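Local coordinates for protein trichosurin (Trichosurus vulpecula, PDB 2RA6) that probably binds and carries small hydrophobic molecules in possum milk whey, as a dimeric lipocalin whose barrel holds 4-ethylphenol in this crystal, at residues R26-V31 / E108-I113; A126-R131 / K141-D146; F47-Q52 / L91-T96. The protein carries 1 engineered substitution. All coordinates share one frame; numbering follows the deposited sequence.

From the N terminus, residues 26-31 open contact 1, which closes 77 residues later at 108-113. Contact 3 is nested inside that long loop: 47-52, leading into the second strand of the barrel, meets 91-96 across the mouth. Contact 2 follows in series, a short excursion in which strand 121-130 is met by helix 137-148 of the same chain. Strand 121-130 lies in the sheet between strands 29-35 and 109-118, so contacts 1 and 2, centres about 9 Å apart, share one side of the barrel. Contact 3 lies across the chain's centre from both. Together they tie the barrel's closed end, its outer helix and its open end.

Contact 1. Residues R26-V31 / E108-I113; sequences RHWHTV and EYAKFI. With ZN (zinc ion), chain K; ETY (4-ethylphenol), chain P.
Trp-28 holds CG anti to its own carbonyl carbon (chi1 -67°), and with chi2 at 104° the indole swings broadside so that its six-membered ring lies against the backbone of Tyr-109 and the methyl of Ala-110. This is the closed end of a lipocalin beta barrel, where a tryptophan just before the first strand plugs the floor. The methyl sits over one indole face: Ala-110 CB is 4.2 Å from the centroid of the six-membered ring of Trp-28 and 17° off its normal, a CH-pi contact displaced toward the rim on the CH2 and CZ3 side. The far corner of the ring rests on main chain, with Trp-28 CZ3 3.9 Å from Tyr-109 CA, and the edge near the same atom points at Glu-108 O. Arg-131 adds a cation-pi contact to Trp-28 and donates a hydrogen bond to His-27 O, the tryptophan-arginine pairing well known at the base of lipocalin barrels. The contact joins the lead-in to strand 29-35 with the start of strand 109-118, which are not neighbours in the sheet; strand 121-130 runs between them. Farther along strand 109-118, Phe-112 presents a ring face to the ligand in the cavity; C7 of 4-ethylphenol lies over the centre of that ring, 3.5 Å from Phe-112 CG. The phenol at the other end of the ligand is hydrogen-bonded to Leu-61 O and Gly-63 N. His-27 and His-29, the residues before and after the tryptophan, turn the other way and share a zinc ion whose coordination is completed by two atoms from elsewhere in the structure. Each imidazole binds through its NE2 at 2.0 Å from the zinc, which brings His-27 NE2 within 3.1 Å of His-29 NE2.

Contact 2. Residues A126-R131 / K141-D146; sequences ANLFGR and KRFEED
Phe-143 meets Leu-128 and Ala-126 with the whole length of its side chain, joining the helix to the outer surface of the barrel, the packing of a C-terminal helix on the strands that marks the lipocalin fold. Its CG lies opposite the backbone N (chi1 176°), which extends the ring toward the strand. Phe-143 CB lies 4.0 Å from Leu-128 CD2, and CG stays beside the same methyl. The CD1 atom of Phe-143 then reaches Leu-128 CD1 at 4.1 Å. Leu-128 CB sits almost squarely over one face, 3.8 Å from the Phe-143 centroid and 6° off the normal, a CH-pi contact that takes in CD2 and CE2 as well. CE1 also approaches Asn-127 O obliquely. At the tip, Phe-143 CZ comes to 3.6 Å from Ala-126 CB, while Ala-126 C lies in the ring plane at the edge. Phe-143 and Leu-128 lie alongside with their ends pointing opposite ways. The segment axes are antiparallel (177°) and 10.2 Å apart. On the helix, Lys-141 NZ and Glu-145 OE2 form a salt bridge whose hydrogen bond is weak, away from the strand. Apolar carbon makes up nearly all of the interface, so it rests on shape and burial rather than on directed polar bonds.

Contact 3. Residues F47-Q52 / L91-T96; sequences FRNFIQ and LNYYGT. With IPA (isopropyl alcohol), chain R.
At the open end of the barrel, the approach to the second strand meets the turn between strands 88-92 and 96-102, and Phe-47 is gripped there by Tyr-93 and Tyr-94. Tyr-93 points its edge at the face of Phe-47 in a T-shaped pair, centroids 5.7 Å apart and planes at 88°, with Tyr-93 CD2 4.2 Å from Phe-47 CZ. That edge is delivered by CG lying opposite the backbone N of Tyr-93 (chi1 -178°), which carries the ring across to residues 47-52. Tyr-94 comes in obliquely, its CD2 3.9 Å from Phe-47 CE1. In lipocalins the long loop between the first two strands, which ends here, folds over the mouth of the ligand cavity; Phe-47 also packs on Phe-114, a member of the 4-ethylphenol pocket. Arg-48 is the centre of an inverse gamma turn, closed by a weak bond from Asn-49 N to Phe-47 O. Beyond the rings, Asn-49 ND2 and Tyr-93 OH approach to 3.6 Å without bonding each other; both are hydrogen-bonded to Pro-46 O. With an alanine in place of Tyr-93, the face of Phe-47 would probably lose the ring edge packed on it, and Pro-46 O the hydroxyl that bonds it. Asn-49 OD1 is taken by Thr-67 OG1. The ND2 atom of Asn-49 also gives a nearly straight bond, 2.7 Å and 165°, to O2 of an isopropyl alcohol probably left by the crystallisation liquor. That molecule wedges between the aromatic side chains, C1 lying 3.7 Å from Tyr-93 CE2 and C2 3.7 Å from Phe-47 CD2. On the far side of the turn, Thr-96 OG1 is hydrogen-bonded to Arg-150 O of the second subunit.

Contact 1. Residues R26-V31 / E108-I113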
loop_
_atom_site.group_PDB
_atom_site.type_symbol
_atom_site.label_atom_id
_atom_site.label_comp_id
_atom_site.label_asym_id
_atom_site.label_seq_id
_atom_site.Cartn_x
_atom_site.Cartn_y
_atom_site.Cartn_z
ATOM N N ARG B 26 -9.259 -19.757 9.308
ATOM C CA ARG B 26 -9.325 -21.200 9.134
ATOM C C ARG B 26 -9.157 -21.638 7.681
ATOM O O ARG B 26 -8.157 -21.316 7.046
ATOM C CB ARG B 26 -10.642 -21.740 9.693
ATOM C CG ARG B 26 -11.854 -20.889 9.379
ATOM C CD ARG B 26 -13.115 -21.560 9.895
ATOM N NE ARG B 26 -14.277 -20.681 9.837
ATOM C CZ ARG B 26 -14.447 -19.613 10.610
ATOM N NH1 ARG B 26 -13.527 -19.284 11.509
ATOM N NH2 ARG B 26 -15.545 -18.878 10.487
ATOM N N HIS B 27 -10.151 -22.371 7.181
ATOM C CA HIS B 27 -10.199 -22.922 5.820
ATOM C C HIS B 27 -10.377 -21.877 4.715
ATOM O O HIS B 27 -11.401 -21.206 4.665
ATOM C CB HIS B 27 -11.366 -23.911 5.739
ATOM C CG HIS B 27 -11.322 -24.822 4.552
ATOM N ND1 HIS B 27 -10.618 -26.005 4.548
ATOM C CD2 HIS B 27 -11.928 -24.741 3.342
ATOM C CE1 HIS B 27 -10.793 -26.618 3.390
ATOM N NE2 HIS B 27 -11.585 -25.871 2.641
ATOM N N TRP B 28 -9.396 -21.756 3.818
ATOM C CA TRP B 28 -9.489 -20.797 2.711
ATOM C C TRP B 28 -8.989 -21.381 1.395
ATOM O O TRP B 28 -8.253 -22.365 1.378
ATOM C CB TRP B 28 -8.679 -19.532 3.007
ATOM C CG TRP B 28 -9.212 -18.718 4.129
ATOM C CD1 TRP B 28 -8.708 -18.635 5.398
ATOM C CD2 TRP B 28 -10.362 -17.869 4.098
ATOM N NE1 TRP B 28 -9.471 -17.785 6.157
ATOM C CE2 TRP B 28 -10.495 -17.301 5.386
ATOM C CE3 TRP B 28 -11.295 -17.531 3.107
ATOM C CZ2 TRP B 28 -11.527 -16.412 5.712
ATOM C CZ3 TRP B 28 -12.324 -16.644 3.433
ATOM C CH2 TRP B 28 -12.430 -16.097 4.727
ATOM N N HIS B 29 -9.406 -20.749 0.298
ATOM C CA HIS B 29 -9.003 -21.119 -1.059
ATOM C C HIS B 29 -8.652 -19.845 -1.818
ATOM O O HIS B 29 -9.328 -18.823 -1.674
ATOM C CB HIS B 29 -10.156 -21.773 -1.824
ATOM C CG HIS B 29 -10.511 -23.142 -1.353
ATOM N ND1 HIS B 29 -10.044 -24.283 -1.968
ATOM C CD2 HIS B 29 -11.290 -23.556 -0.327
ATOM C CE1 HIS B 29 -10.519 -25.343 -1.339
ATOM N NE2 HIS B 29 -11.275 -24.926 -0.339
ATOM N N THR B 30 -7.611 -19.898 -2.641
ATOM C CA THR B 30 -7.275 -18.729 -3.445
ATOM C C THR B 30 -8.198 -18.804 -4.660
ATOM O O THR B 30 -8.235 -19.816 -5.358
ATOM C CB THR B 30 -5.809 -18.759 -3.891
ATOM O OG1 THR B 30 -4.962 -18.600 -2.746
ATOM C CG2 THR B 30 -5.528 -17.636 -4.887
ATOM N N VAL B 31 -8.942 -17.730 -4.908
ATOM C CA VAL B 31 -9.890 -17.692 -6.014
ATOM C C VAL B 31 -9.429 -16.768 -7.141
ATOM O O VAL B 31 -9.553 -17.112 -8.315
ATOM C CB VAL B 31 -11.272 -17.255 -5.499
ATOM C CG1 VAL B 31 -12.277 -17.226 -6.641
ATOM C CG2 VAL B 31 -11.735 -18.230 -4.411
ATOM N N GLU B 108 -17.415 -14.854 4.371
ATOM C CA GLU B 108 -17.582 -15.299 2.993
ATOM C C GLU B 108 -16.300 -15.190 2.168
ATOM O O GLU B 108 -15.993 -16.081 1.377
ATOM C CB GLU B 108 -18.698 -14.502 2.307
ATOM C CG GLU B 108 -20.114 -14.877 2.745
ATOM C CD GLU B 108 -21.186 -14.145 1.949
ATOM O OE1 GLU B 108 -20.998 -13.958 0.727
ATOM O OE2 GLU B 108 -22.223 -13.769 2.536
ATOM N N TYR B 109 -15.555 -14.104 2.348
ATOM C CA TYR B 109 -14.321 -13.912 1.595
ATOM C C TYR B 109 -13.320 -13.066 2.357
ATOM O O TYR B 109 -13.659 -12.414 3.340
ATOM C CB TYR B 109 -14.618 -13.238 0.246
ATOM C CG TYR B 109 -14.856 -11.736 0.310
ATOM C CD1 TYR B 109 -13.793 -10.832 0.207
ATOM C CD2 TYR B 109 -16.137 -11.219 0.477
ATOM C CE1 TYR B 109 -14.003 -9.453 0.267
ATOM C CE2 TYR B 109 -16.357 -9.841 0.539
ATOM C CZ TYR B 109 -15.290 -8.965 0.436
ATOM O OH TYR B 109 -15.499 -7.600 0.510
ATOM N N ALA B 110 -12.079 -13.090 1.888
ATOM C CA ALA B 110 -11.017 -12.296 2.477
ATOM C C ALA B 110 -10.211 -11.703 1.334
ATOM O O ALA B 110 -9.903 -12.386 0.350
ATOM C CB ALA B 110 -10.119 -13.161 3.350
ATOM N N LYS B 111 -9.892 -10.421 1.456
ATOM C CA LYS B 111 -9.088 -9.739 0.455
ATOM C C LYS B 111 -7.790 -9.324 1.129
ATOM O O LYS B 111 -7.799 -8.704 2.192
ATOM C CB LYS B 111 -9.828 -8.504 -0.059
ATOM C CG LYS B 111 -9.052 -7.679 -1.068
ATOM C CD LYS B 111 -9.850 -6.442 -1.466
ATOM C CE LYS B 111 -9.071 -5.553 -2.414
ATOM N NZ LYS B 111 -9.863 -4.343 -2.775
ATOM N N PHE B 112 -6.670 -9.698 0.528
ATOM C CA PHE B 112 -5.376 -9.320 1.069
ATOM C C PHE B 112 -4.597 -8.591 -0.004
ATOM O O PHE B 112 -4.398 -9.116 -1.101
ATOM C CB PHE B 112 -4.588 -10.551 1.515
ATOM C CG PHE B 112 -5.020 -11.098 2.847
ATOM C CD1 PHE B 112 -4.578 -10.516 4.034
ATOM C CD2 PHE B 112 -5.861 -12.197 2.914
ATOM C CE1 PHE B 112 -4.967 -11.026 5.270
ATOM C CE2 PHE B 112 -6.255 -12.714 4.146
ATOM C CZ PHE B 112 -5.806 -12.126 5.322
ATOM N N ILE B 113 -4.176 -7.374 0.310
ATOM C CA ILE B 113 -3.387 -6.583 -0.622
ATOM C C ILE B 113 -1.961 -6.566 -0.104
ATOM O O ILE B 113 -1.705 -6.188 1.041
ATOM C CB ILE B 113 -3.890 -5.131 -0.724
ATOM C CG1 ILE B 113 -5.362 -5.110 -1.141
ATOM C CG2 ILE B 113 -3.035 -4.359 -1.729
ATOM C CD1 ILE B 113 -5.644 -5.766 -2.476
HETATM ZN ZN ZN K . -12.281 -26.203 0.815
HETATM C C8 ETY P . -2.439 -13.987 2.161
HETATM C C7 ETY P . -2.266 -13.244 3.489
HETATM C CG ETY P . -1.340 -13.932 4.454
HETATM C C3 ETY P . 0.069 -13.843 4.303
HETATM C C2 ETY P . 0.940 -14.487 5.209
HETATM C C5 ETY P . -1.858 -14.691 5.545
HETATM C C6 ETY P . -0.994 -15.340 6.456
HETATM C C1 ETY P . 0.404 -15.232 6.280
HETATM O O1 ETY P . 1.248 -15.854 7.160
#

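Contact 2. Residues A126-R131 / K141-D146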
loop_
_atom_site.group_PDB
_atom_site.type_symbol
_atom_site.label_atom_id
_atom_site.label_comp_id
_atom_site.label_asym_id
_atom_site.label_seq_id
_atom_site.Cartn_x
_atom_site.Cartn_y
_atom_site.Cartn_z
ATOM N N ALA B 126 -2.716 -8.528 -5.258
ATOM C CA ALA B 126 -3.994 -8.607 -4.574
ATOM C C ALA B 126 -4.470 -10.050 -4.601
ATOM O O ALA B 126 -4.393 -10.727 -5.625
ATOM C CB ALA B 126 -5.007 -7.698 -5.259
ATOM N N ASN B 127 -4.957 -10.516 -3.459
ATOM C CA ASN B 127 -5.429 -11.885 -3.330
ATOM C C ASN B 127 -6.881 -11.904 -2.877
ATOM O O ASN B 127 -7.240 -11.187 -1.951
ATOM C CB ASN B 127 -4.600 -12.629 -2.273
ATOM C CG ASN B 127 -3.134 -12.769 -2.650
ATOM O OD1 ASN B 127 -2.669 -13.865 -2.960
ATOM N ND2 ASN B 127 -2.400 -11.662 -2.616
ATOM N N LEU B 128 -7.708 -12.710 -3.535
ATOM C CA LEU B 128 -9.103 -12.856 -3.133
ATOM C C LEU B 128 -9.286 -14.312 -2.710
ATOM O O LEU B 128 -9.111 -15.235 -3.517
ATOM C CB LEU B 128 -10.052 -12.528 -4.288
ATOM C CG LEU B 128 -11.547 -12.621 -3.944
ATOM C CD1 LEU B 128 -11.938 -11.572 -2.923
ATOM C CD2 LEU B 128 -12.372 -12.449 -5.228
ATOM N N PHE B 129 -9.619 -14.509 -1.433
ATOM C CA PHE B 129 -9.818 -15.850 -0.887
ATOM C C PHE B 129 -11.283 -16.137 -0.611
ATOM O O PHE B 129 -12.033 -15.247 -0.199
ATOM C CB PHE B 129 -9.098 -16.032 0.451
ATOM C CG PHE B 129 -7.612 -15.844 0.397
ATOM C CD1 PHE B 129 -6.900 -15.979 -0.790
ATOM C CD2 PHE B 129 -6.919 -15.600 1.572
ATOM C CE1 PHE B 129 -5.511 -15.875 -0.797
ATOM C CE2 PHE B 129 -5.539 -15.496 1.580
ATOM C CZ PHE B 129 -4.831 -15.634 0.389
ATOM N N GLY B 130 -11.667 -17.391 -0.817
ATOM C CA GLY B 130 -13.032 -17.816 -0.556
ATOM C C GLY B 130 -13.039 -19.017 0.371
ATOM O O GLY B 130 -12.013 -19.684 0.545
ATOM N N ARG B 131 -14.190 -19.281 0.989
ATOM C CA ARG B 131 -14.330 -20.432 1.884
ATOM C C ARG B 131 -14.300 -21.726 1.086
ATOM O O ARG B 131 -13.980 -22.795 1.621
ATOM C CB ARG B 131 -15.649 -20.362 2.664
ATOM C CG ARG B 131 -15.658 -19.340 3.778
ATOM C CD ARG B 131 -14.499 -19.567 4.726
ATOM N NE ARG B 131 -14.620 -18.761 5.931
ATOM C CZ ARG B 131 -13.715 -18.733 6.903
ATOM N NH1 ARG B 131 -12.616 -19.470 6.810
ATOM N NH2 ARG B 131 -13.916 -17.972 7.974
ATOM N N LYS B 141 -16.409 -9.691 -9.434
ATOM C CA LYS B 141 -16.536 -8.513 -10.291
ATOM C C LYS B 141 -16.035 -7.256 -9.592
ATOM O O LYS B 141 -15.303 -6.455 -10.179
ATOM C CB LYS B 141 -17.996 -8.312 -10.711
ATOM C CG LYS B 141 -18.217 -7.108 -11.620
ATOM C CD LYS B 141 -19.699 -6.898 -11.909
ATOM C CE LYS B 141 -19.920 -5.716 -12.836
ATOM N NZ LYS B 141 -19.309 -5.954 -14.171
ATOM N N ARG B 142 -16.437 -7.080 -8.339
ATOM C CA ARG B 142 -16.027 -5.908 -7.570
ATOM C C ARG B 142 -14.511 -5.907 -7.356
ATOM O O ARG B 142 -13.855 -4.879 -7.522
ATOM C CB ARG B 142 -16.764 -5.891 -6.229
ATOM C CG ARG B 142 -16.493 -4.666 -5.369
ATOM C CD ARG B 142 -17.320 -4.713 -4.087
ATOM N NE ARG B 142 -17.110 -5.960 -3.355
ATOM C CZ ARG B 142 -17.680 -6.258 -2.192
ATOM N NH1 ARG B 142 -18.507 -5.399 -1.611
ATOM N NH2 ARG B 142 -17.428 -7.423 -1.609
ATOM N N PHE B 143 -13.963 -7.067 -7.007
ATOM C CA PHE B 143 -12.527 -7.200 -6.780
ATOM C C PHE B 143 -11.763 -6.840 -8.047
ATOM O O PHE B 143 -10.805 -6.061 -8.021
ATOM C CB PHE B 143 -12.200 -8.644 -6.390
ATOM C CG PHE B 143 -10.727 -8.927 -6.233
ATOM C CD1 PHE B 143 -10.056 -8.598 -5.059
ATOM C CD2 PHE B 143 -10.024 -9.571 -7.245
ATOM C CE1 PHE B 143 -8.698 -8.913 -4.898
ATOM C CE2 PHE B 143 -8.675 -9.890 -7.099
ATOM C CZ PHE B 143 -8.012 -9.563 -5.927
ATOM N N GLU B 144 -12.193 -7.418 -9.162
ATOM C CA GLU B 144 -11.547 -7.180 -10.449
ATOM C C GLU B 144 -11.663 -5.733 -10.923
ATOM O O GLU B 144 -10.694 -5.168 -11.432
ATOM C CB GLU B 144 -12.116 -8.155 -11.483
ATOM C CG GLU B 144 -11.549 -9.560 -11.298
ATOM C CD GLU B 144 -12.391 -10.648 -11.928
ATOM O OE1 GLU B 144 -13.014 -10.393 -12.979
ATOM O OE2 GLU B 144 -12.413 -11.771 -11.371
ATOM N N GLU B 145 -12.833 -5.128 -10.747
ATOM C CA GLU B 145 -13.026 -3.745 -11.162
ATOM C C GLU B 145 -12.206 -2.804 -10.287
ATOM O O GLU B 145 -11.651 -1.820 -10.779
ATOM C CB GLU B 145 -14.506 -3.362 -11.097
ATOM C CG GLU B 145 -15.381 -4.187 -12.018
ATOM C CD GLU B 145 -16.806 -3.681 -12.072
ATOM O OE1 GLU B 145 -17.364 -3.361 -11.001
ATOM O OE2 GLU B 145 -17.368 -3.616 -13.184
ATOM N N ASP B 146 -12.121 -3.099 -8.993
ATOM C CA ASP B 146 -11.340 -2.243 -8.104
ATOM C C ASP B 146 -9.882 -2.263 -8.525
ATOM O O ASP B 146 -9.184 -1.250 -8.436
ATOM C CB ASP B 146 -11.458 -2.697 -6.651
ATOM C CG ASP B 146 -12.807 -2.371 -6.052
ATOM O OD1 ASP B 146 -13.449 -1.409 -6.528
ATOM O OD2 ASP B 146 -13.217 -3.063 -5.101
#

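Contact 3. Residues F47-Q52 / L91-T96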
loop_
_atom_site.group_PDB
_atom_site.type_symbol
_atom_site.label_atom_id
_atom_site.label_comp_id
_atom_site.label_asym_id
_atom_site.label_seq_id
_atom_site.Cartn_x
_atom_site.Cartn_y
_atom_site.Cartn_z
ATOM N N PHE B 47 4.599 -15.185 -6.242
ATOM C CA PHE B 47 3.327 -14.984 -5.554
ATOM C C PHE B 47 2.204 -15.890 -6.034
ATOM O O PHE B 47 1.037 -15.672 -5.701
ATOM C CB PHE B 47 2.892 -13.521 -5.634
ATOM C CG PHE B 47 3.624 -12.627 -4.676
ATOM C CD1 PHE B 47 4.821 -12.020 -5.044
ATOM C CD2 PHE B 47 3.128 -12.407 -3.394
ATOM C CE1 PHE B 47 5.514 -11.204 -4.150
ATOM C CE2 PHE B 47 3.811 -11.594 -2.490
ATOM C CZ PHE B 47 5.007 -10.991 -2.869
ATOM N N ARG B 48 2.551 -16.907 -6.814
ATOM C CA ARG B 48 1.541 -17.846 -7.268
ATOM C C ARG B 48 1.497 -18.944 -6.217
ATOM O O ARG B 48 2.015 -20.046 -6.411
ATOM C CB ARG B 48 1.876 -18.438 -8.641
ATOM C CG ARG B 48 0.707 -19.219 -9.238
ATOM C CD ARG B 48 1.017 -19.757 -10.626
ATOM N NE ARG B 48 -0.092 -20.546 -11.158
ATOM C CZ ARG B 48 -1.180 -20.036 -11.727
ATOM N NH1 ARG B 48 -1.319 -18.721 -11.856
ATOM N NH2 ARG B 48 -2.141 -20.841 -12.164
ATOM N N ASN B 49 0.887 -18.608 -5.087
ATOM C CA ASN B 49 0.752 -19.537 -3.977
ATOM C C ASN B 49 -0.732 -19.673 -3.693
ATOM O O ASN B 49 -1.490 -18.711 -3.818
ATOM C CB ASN B 49 1.490 -19.009 -2.746
ATOM C CG ASN B 49 2.944 -18.694 -3.038
ATOM O OD1 ASN B 49 3.686 -19.543 -3.539
ATOM N ND2 ASN B 49 3.358 -17.471 -2.727
ATOM N N PHE B 50 -1.137 -20.877 -3.321
ATOM C CA PHE B 50 -2.536 -21.172 -3.065
ATOM C C PHE B 50 -2.770 -21.407 -1.585
ATOM O O PHE B 50 -2.299 -22.394 -1.022
ATOM C CB PHE B 50 -2.916 -22.404 -3.872
ATOM C CG PHE B 50 -2.439 -22.350 -5.292
ATOM C CD1 PHE B 50 -3.033 -21.486 -6.201
ATOM C CD2 PHE B 50 -1.370 -23.135 -5.709
ATOM C CE1 PHE B 50 -2.571 -21.399 -7.514
ATOM C CE2 PHE B 50 -0.896 -23.060 -7.018
ATOM C CZ PHE B 50 -1.497 -22.189 -7.920
ATOM N N ILE B 51 -3.502 -20.496 -0.956
ATOM C CA ILE B 51 -3.772 -20.605 0.471
ATOM C C ILE B 51 -4.579 -21.859 0.793
ATOM O O ILE B 51 -5.425 -22.289 0.008
ATOM C CB ILE B 51 -4.523 -19.347 0.987
ATOM C CG1 ILE B 51 -4.610 -19.366 2.513
ATOM C CG2 ILE B 51 -5.923 -19.282 0.404
ATOM C CD1 ILE B 51 -3.278 -19.176 3.213
ATOM N N GLN B 52 -4.282 -22.457 1.945
ATOM C CA GLN B 52 -4.990 -23.649 2.405
ATOM C C GLN B 52 -5.662 -23.306 3.731
ATOM O O GLN B 52 -6.803 -23.699 3.981
ATOM C CB GLN B 52 -4.015 -24.818 2.598
ATOM C CG GLN B 52 -3.177 -25.179 1.361
ATOM C CD GLN B 52 -4.018 -25.619 0.171
ATOM O OE1 GLN B 52 -4.774 -26.590 0.249
ATOM N NE2 GLN B 52 -3.881 -24.909 -0.942
ATOM N N LEU B 91 5.184 -8.805 6.408
ATOM C CA LEU B 91 5.599 -10.136 5.983
ATOM C C LEU B 91 6.944 -10.144 5.273
ATOM O O LEU B 91 7.175 -9.354 4.360
ATOM C CB LEU B 91 4.549 -10.740 5.044
ATOM C CG LEU B 91 4.950 -12.042 4.337
ATOM C CD1 LEU B 91 4.975 -13.187 5.334
ATOM C CD2 LEU B 91 3.973 -12.348 3.218
ATOM N N ASN B 92 7.831 -11.034 5.704
ATOM C CA ASN B 92 9.137 -11.168 5.074
ATOM C C ASN B 92 9.022 -12.296 4.054
ATOM O O ASN B 92 8.958 -13.471 4.419
ATOM C CB ASN B 92 10.209 -11.508 6.118
ATOM C CG ASN B 92 11.564 -11.813 5.494
ATOM O OD1 ASN B 92 12.016 -11.113 4.588
ATOM N ND2 ASN B 92 12.223 -12.857 5.988
ATOM N N TYR B 93 8.965 -11.924 2.779
ATOM C CA TYR B 93 8.852 -12.877 1.680
ATOM C C TYR B 93 9.138 -12.148 0.376
ATOM O O TYR B 93 8.530 -11.114 0.099
ATOM C CB TYR B 93 7.444 -13.470 1.629
ATOM C CG TYR B 93 7.278 -14.497 0.535
ATOM C CD1 TYR B 93 7.840 -15.770 0.655
ATOM C CD2 TYR B 93 6.592 -14.188 -0.641
ATOM C CE1 TYR B 93 7.724 -16.710 -0.368
ATOM C CE2 TYR B 93 6.472 -15.119 -1.668
ATOM C CZ TYR B 93 7.040 -16.377 -1.523
ATOM O OH TYR B 93 6.927 -17.299 -2.532
ATOM N N TYR B 94 10.061 -12.686 -0.417
ATOM C CA TYR B 94 10.448 -12.063 -1.684
ATOM C C TYR B 94 10.703 -10.583 -1.402
ATOM O O TYR B 94 10.256 -9.698 -2.141
ATOM C CB TYR B 94 9.328 -12.208 -2.714
ATOM C CG TYR B 94 9.783 -11.975 -4.138
ATOM C CD1 TYR B 94 10.661 -12.862 -4.758
ATOM C CD2 TYR B 94 9.319 -10.882 -4.874
ATOM C CE1 TYR B 94 11.065 -12.674 -6.076
ATOM C CE2 TYR B 94 9.717 -10.683 -6.196
ATOM C CZ TYR B 94 10.589 -11.587 -6.788
ATOM O OH TYR B 94 10.967 -11.417 -8.099
ATOM N N GLY B 95 11.443 -10.335 -0.326
ATOM C CA GLY B 95 11.731 -8.980 0.096
ATOM C C GLY B 95 10.862 -8.703 1.309
ATOM O O GLY B 95 10.682 -9.580 2.158
ATOM N N THR B 96 10.326 -7.493 1.408
ATOM C CA THR B 96 9.456 -7.153 2.526
ATOM C C THR B 96 8.081 -6.794 1.975
ATOM O O THR B 96 7.959 -6.385 0.821
ATOM C CB THR B 96 10.009 -5.964 3.353
ATOM O OG1 THR B 96 10.068 -4.788 2.539
ATOM C CG2 THR B 96 11.404 -6.283 3.879
HETATM C C1 IPA R . 3.072 -15.139 -0.320
HETATM C C2 IPA R . 1.789 -14.824 -1.000
HETATM C C3 IPA R . 1.054 -14.811 0.298
HETATM O O2 IPA R . 1.340 -15.831 -1.929
#